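PDB 5VHU: isomerase from Escherichia coli, which probably interconverts arabinose 5-phosphate and ribulose 5-phosphate, as a homotetrameric phosphosugar isomerase of the SIS family. Local coordinates for the interface of chains A and B. Residues are numbered along the deposited sequence; one frame, centred on the assembly and turned at random. Chains: chain A/B, Isomerase.

Contact 1: the interface of chains A and B. Residues chain A 13, 147-148, 153, 155; chain B 68, 170.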
# COMPACT_ATOMS: atom_id res chain seq x y z
N PHE A 13 -20.38 -18.93 -9.13
CA PHE A 13 -19.83 -17.57 -9.10
C PHE A 13 -18.67 -17.47 -10.11
O PHE A 13 -18.46 -16.42 -10.73
CB PHE A 13 -19.38 -17.19 -7.68
CG PHE A 13 -20.52 -17.06 -6.71
CD1 PHE A 13 -21.52 -16.12 -6.92
CD2 PHE A 13 -20.57 -17.88 -5.60
CE1 PHE A 13 -22.58 -15.99 -5.99
CE2 PHE A 13 -21.62 -17.74 -4.65
CZ PHE A 13 -22.63 -16.81 -4.88
N ALA A 147 -21.09 -10.68 -9.93
CA ALA A 147 -21.36 -12.12 -9.77
C ALA A 147 -22.31 -12.46 -8.63
O ALA A 147 -22.89 -13.58 -8.63
CB ALA A 147 -20.04 -12.92 -9.66
N ASP A 148 -22.50 -11.54 -7.66
CA ASP A 148 -23.37 -11.86 -6.47
C ASP A 148 -24.87 -11.68 -6.82
O ASP A 148 -25.19 -10.97 -7.75
CB ASP A 148 -23.02 -10.99 -5.23
CG ASP A 148 -23.05 -9.47 -5.53
OD1 ASP A 148 -22.40 -9.07 -6.53
OD2 ASP A 148 -23.74 -8.68 -4.82
N ALA A 153 -21.13 -6.50 -5.47
CA ALA A 153 -19.70 -6.67 -5.13
C ALA A 153 -18.86 -6.75 -6.43
O ALA A 153 -19.11 -7.64 -7.27
CB ALA A 153 -19.50 -7.94 -4.30
N SER A 155 -16.56 -8.01 -8.98
CA SER A 155 -16.16 -9.42 -9.10
C SER A 155 -16.04 -9.63 -10.61
O SER A 155 -14.92 -9.64 -11.15
CB SER A 155 -17.22 -10.35 -8.43
OG SER A 155 -18.52 -9.84 -8.77
N THR B 68 -17.92 -8.19 1.95
CA THR B 68 -19.03 -9.16 1.83
C THR B 68 -19.28 -9.96 3.09
O THR B 68 -20.04 -10.95 3.03
CB THR B 68 -18.85 -10.10 0.62
OG1 THR B 68 -17.68 -10.93 0.80
CG2 THR B 68 -18.74 -9.27 -0.72
N LEU B 170 -17.90 -14.94 -2.14
CA LEU B 170 -19.34 -14.79 -2.42
C LEU B 170 -20.13 -15.98 -1.87
O LEU B 170 -21.28 -15.81 -1.40
CB LEU B 170 -19.62 -14.58 -3.91
CG LEU B 170 -19.08 -13.23 -4.49
CD1 LEU B 170 -19.36 -13.10 -6.00
CD2 LEU B 170 -19.52 -11.97 -3.71
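B:Leu170 pushes its side chain into a groove of chain A formed by A:Phe13, A:Ala147, A:Asp148 and A:Ala153, and the way its carbons are shared out shows how one aliphatic residue can key two subunits together. Its CB stands over the centre of the A:Phe13 ring, 3.6 Å above the centroid, a CH-pi contact on one face. In B:Leu170, chi1 -67° and chi2 178° carry the methyls towards the loop, CD1 still resting near ring atom CD1 of A:Phe13 while CD2 passes on. CD1 also meets the methyl CB of A:Ala147 at 3.7 Å, while CD2 lies against CB of A:Asp148 at 3.9 Å and more loosely against A:Ala153. The same CB of A:Ala153 also touches the methyl CG2 of B:Thr68 at 3.9 Å. The polar bonds described here lie within chain A. Hydroxyl OG of A:Ser155 accepts from N of A:Ala147 at 2.9 Å and donates to the carbonyl O of A:Ala153 at 2.7 Å, tying the loop together. Carboxylate OD1 of A:Asp148 receives N of A:Ala153 at 3.1 Å, from above the carboxylate plane. The site joins helix 3-25 and an SIS-domain loop of chain A to helix 156-175 and the loop after helix 52-67 in the SIS domain of chain B.

Contact 2: the interface of chains A and B. Residues chain A 3, 6-7; chain B 30, 33, 37.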
# COMPACT_ATOMS: atom_id res chain seq x y z
N ASN A 3 -21.51 -31.12 0.50
CA ASN A 3 -20.27 -30.83 -0.23
C ASN A 3 -20.46 -30.63 -1.71
O ASN A 3 -19.90 -29.66 -2.29
CB ASN A 3 -19.22 -31.90 0.05
CG ASN A 3 -18.76 -31.90 1.52
OD1 ASN A 3 -19.17 -31.05 2.33
ND2 ASN A 3 -17.91 -32.85 1.86
N LEU A 6 -22.12 -27.15 -2.16
CA LEU A 6 -21.11 -26.07 -1.88
C LEU A 6 -20.22 -25.90 -3.10
O LEU A 6 -19.97 -24.74 -3.54
CB LEU A 6 -20.18 -26.35 -0.68
CG LEU A 6 -20.54 -26.23 0.82
CD1 LEU A 6 -19.37 -26.72 1.70
CD2 LEU A 6 -20.97 -24.82 1.24
N ILE A 7 -19.72 -27.02 -3.64
CA ILE A 7 -18.86 -26.96 -4.87
C ILE A 7 -19.58 -26.32 -6.05
O ILE A 7 -18.99 -25.46 -6.77
CB ILE A 7 -18.15 -28.33 -5.18
CG1 ILE A 7 -17.12 -28.63 -4.07
CG2 ILE A 7 -17.51 -28.34 -6.57
CD1 ILE A 7 -16.52 -30.05 -4.10
N SER B 30 -12.03 -30.63 -4.99
CA SER B 30 -12.44 -31.49 -3.82
C SER B 30 -12.27 -30.84 -2.46
O SER B 30 -13.12 -30.99 -1.59
CB SER B 30 -11.66 -32.80 -3.79
OG SER B 30 -11.91 -33.46 -4.99
N ALA B 33 -14.86 -27.73 -0.15
CA ALA B 33 -15.89 -27.87 0.84
C ALA B 33 -15.25 -27.70 2.23
O ALA B 33 -15.79 -26.99 3.11
CB ALA B 33 -16.58 -29.23 0.69
N LYS B 37 -15.70 -24.71 5.23
CA LYS B 37 -15.93 -25.03 6.63
C LYS B 37 -14.96 -24.38 7.58
O LYS B 37 -15.39 -23.86 8.66
CB LYS B 37 -15.99 -26.55 6.82
CG LYS B 37 -17.30 -27.05 6.19
CD LYS B 37 -17.31 -28.56 5.98
CE LYS B 37 -18.65 -28.94 5.34
NZ LYS B 37 -18.64 -30.40 5.09
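A:Asn3, A:Leu6 and A:Ile7 occupy the first turns of helix 3-25, with helical backbone angles, and face B:Ala33 and B:Lys37 of helix 32-41 and the loop residue B:Ser30. The site illustrates how a small residue probably lets a helix end approach closely while a long residue one turn on supplies the polar link. The B:Ala33 methyl CB lies over the flat face of the A:Asn3 amide, 3.5 Å from its carbon CG, and the amide thereby serves both as packing surface and as acceptor. Its OD1 takes a hydrogen bond of 2.9 Å from the amine NZ of B:Lys37. The donor lies in the carbonyl plane on a lone pair, with an angle of 136° at OD1. The extended B:Lys37 chain, with chi3 at -179°, spans the distance from its own helix to the amide, and the two side chains cross at about a right angle. One turn further along, the A:Leu6 methyl CD1 rests 3.8 Å from CA of B:Ala33, with the carbonyl O and methyl of that alanine about equally near. A:Ile7 adds a looser contact, its CD1 4.3 Å from the carbonyl O of B:Ser30. Here the N-terminal end of the long first helix of chain A docks on the start of the second helix of chain B.

Contact 3: the interface of chains A and B. Residues chain A 9-10, 13-14; chain B 167, 170-171, 174.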
# COMPACT_ATOMS: atom_id res chain seq x y z
N LEU A 9 -21.98 -24.22 -5.85
CA LEU A 9 -22.22 -22.80 -5.55
C LEU A 9 -20.96 -21.99 -5.92
O LEU A 9 -21.02 -20.97 -6.62
CB LEU A 9 -22.61 -22.64 -4.07
CG LEU A 9 -22.78 -21.23 -3.52
CD1 LEU A 9 -23.91 -20.48 -4.21
CD2 LEU A 9 -22.98 -21.27 -2.02
N ILE A 10 -19.80 -22.49 -5.49
CA ILE A 10 -18.51 -21.87 -5.88
C ILE A 10 -18.35 -21.80 -7.41
O ILE A 10 -18.04 -20.75 -7.94
CB ILE A 10 -17.33 -22.61 -5.18
CG1 ILE A 10 -17.42 -22.37 -3.66
CG2 ILE A 10 -15.99 -22.23 -5.79
CD1 ILE A 10 -16.64 -23.40 -2.83
N PHE A 13 -20.38 -18.93 -9.13
CA PHE A 13 -19.83 -17.57 -9.10
C PHE A 13 -18.67 -17.47 -10.11
O PHE A 13 -18.46 -16.42 -10.73
CB PHE A 13 -19.38 -17.19 -7.68
CG PHE A 13 -20.52 -17.06 -6.71
CD1 PHE A 13 -21.52 -16.12 -6.92
CD2 PHE A 13 -20.57 -17.88 -5.60
CE1 PHE A 13 -22.58 -15.99 -5.99
CE2 PHE A 13 -21.62 -17.74 -4.65
CZ PHE A 13 -22.63 -16.81 -4.88
N MET A 14 -17.85 -18.54 -10.17
CA MET A 14 -16.71 -18.56 -11.11
C MET A 14 -17.20 -18.45 -12.53
O MET A 14 -16.63 -17.75 -13.35
CB MET A 14 -15.88 -19.84 -10.98
CG MET A 14 -15.18 -19.98 -9.62
SD MET A 14 -14.04 -21.39 -9.60
CE MET A 14 -12.76 -20.93 -10.72
N ALA B 167 -15.04 -16.20 -5.71
CA ALA B 167 -16.16 -17.16 -5.57
C ALA B 167 -16.26 -17.69 -4.16
O ALA B 167 -17.38 -17.88 -3.66
CB ALA B 167 -15.96 -18.28 -6.57
N LEU B 170 -17.90 -14.94 -2.14
CA LEU B 170 -19.34 -14.79 -2.42
C LEU B 170 -20.13 -15.98 -1.87
O LEU B 170 -21.28 -15.81 -1.40
CB LEU B 170 -19.62 -14.58 -3.91
CG LEU B 170 -19.08 -13.23 -4.49
CD1 LEU B 170 -19.36 -13.10 -6.00
CD2 LEU B 170 -19.52 -11.97 -3.71
N ALA B 171 -19.54 -17.17 -1.90
CA ALA B 171 -20.21 -18.32 -1.27
C ALA B 171 -20.33 -18.13 0.26
O ALA B 171 -21.41 -18.39 0.81
CB ALA B 171 -19.49 -19.63 -1.58
N GLU B 174 -23.14 -15.52 0.84
CA GLU B 174 -24.46 -16.10 0.67
C GLU B 174 -24.81 -17.04 1.81
O GLU B 174 -25.92 -16.97 2.36
CB GLU B 174 -24.58 -16.80 -0.71
CG GLU B 174 -25.95 -17.40 -1.02
CD GLU B 174 -26.12 -17.74 -2.51
OE1 GLU B 174 -25.70 -16.96 -3.38
OE2 GLU B 174 -26.74 -18.76 -2.81
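Apolar packing between A:Phe13 and B:Ala171, with A:Leu9, A:Ile10 and B:Ala167 around them, is consistent with small residues allowing two helices to lie close. The B:Ala167 methyl CB is enclosed from several directions: CG of A:Met14 lies 3.6 Å away, CB of A:Phe13 3.8 Å, and CG2 of A:Ile10 4.0 Å. The methyl CB of B:Ala171 is received instead between CD2 of A:Leu9, at 3.9 Å, and CG1 of A:Ile10. The two branches of A:Ile10 are therefore divided between two alanines one helical turn apart.

Contacts with the backbone form a second group. The same methyl CB of B:Ala167 approaches the carbonyl O of A:Ile10 at 3.5 Å. The A:Phe13 ring, covered on one face by B:Leu170, also brings CE2 to 3.5 Å from the backbone N of B:Ala171.

A third group sets a carboxylate against carbon. B:Glu174, its chain extended beyond CG (chi1 -178°), brings its carboxylate to the CZ end of the ring. Its OE1 lies 3.4 Å beyond CZ of A:Phe13, slightly off the ring plane on the side away from B:Leu170, the carboxylate plane turned 83° from the ring; the acid oxygen may interact favourably with the C-H there. Its OE2 lies 3.6 Å from the methyl CD1 of A:Leu9. A:Leu9 thus splits its methyls, one to the acid and the other to B:Ala171. By packing helix 3-25 of one subunit on helix 156-175 of the other, the site helps hold chains A and B together within the homotetramer.

Helix 3-25 of chain A runs through all three sites, touching different parts of chain B along its length. Contacts 1 and 3 adjoin, their C-alpha centres about 7 Å apart, and share A:Phe13 and B:Leu170. Contact 2 lies towards the helix start, with its C-alpha centre about 11 Å from that of contact 3 and 17 Å from that of contact 1. Contacts 1 and 3 both engage helix 156-175 of chain B, whereas contact 2 engages helix 32-41. Two-fold symmetry repeats each with the chains exchanged, giving a reciprocal helix embrace that probably stabilises this pair within the tetramer.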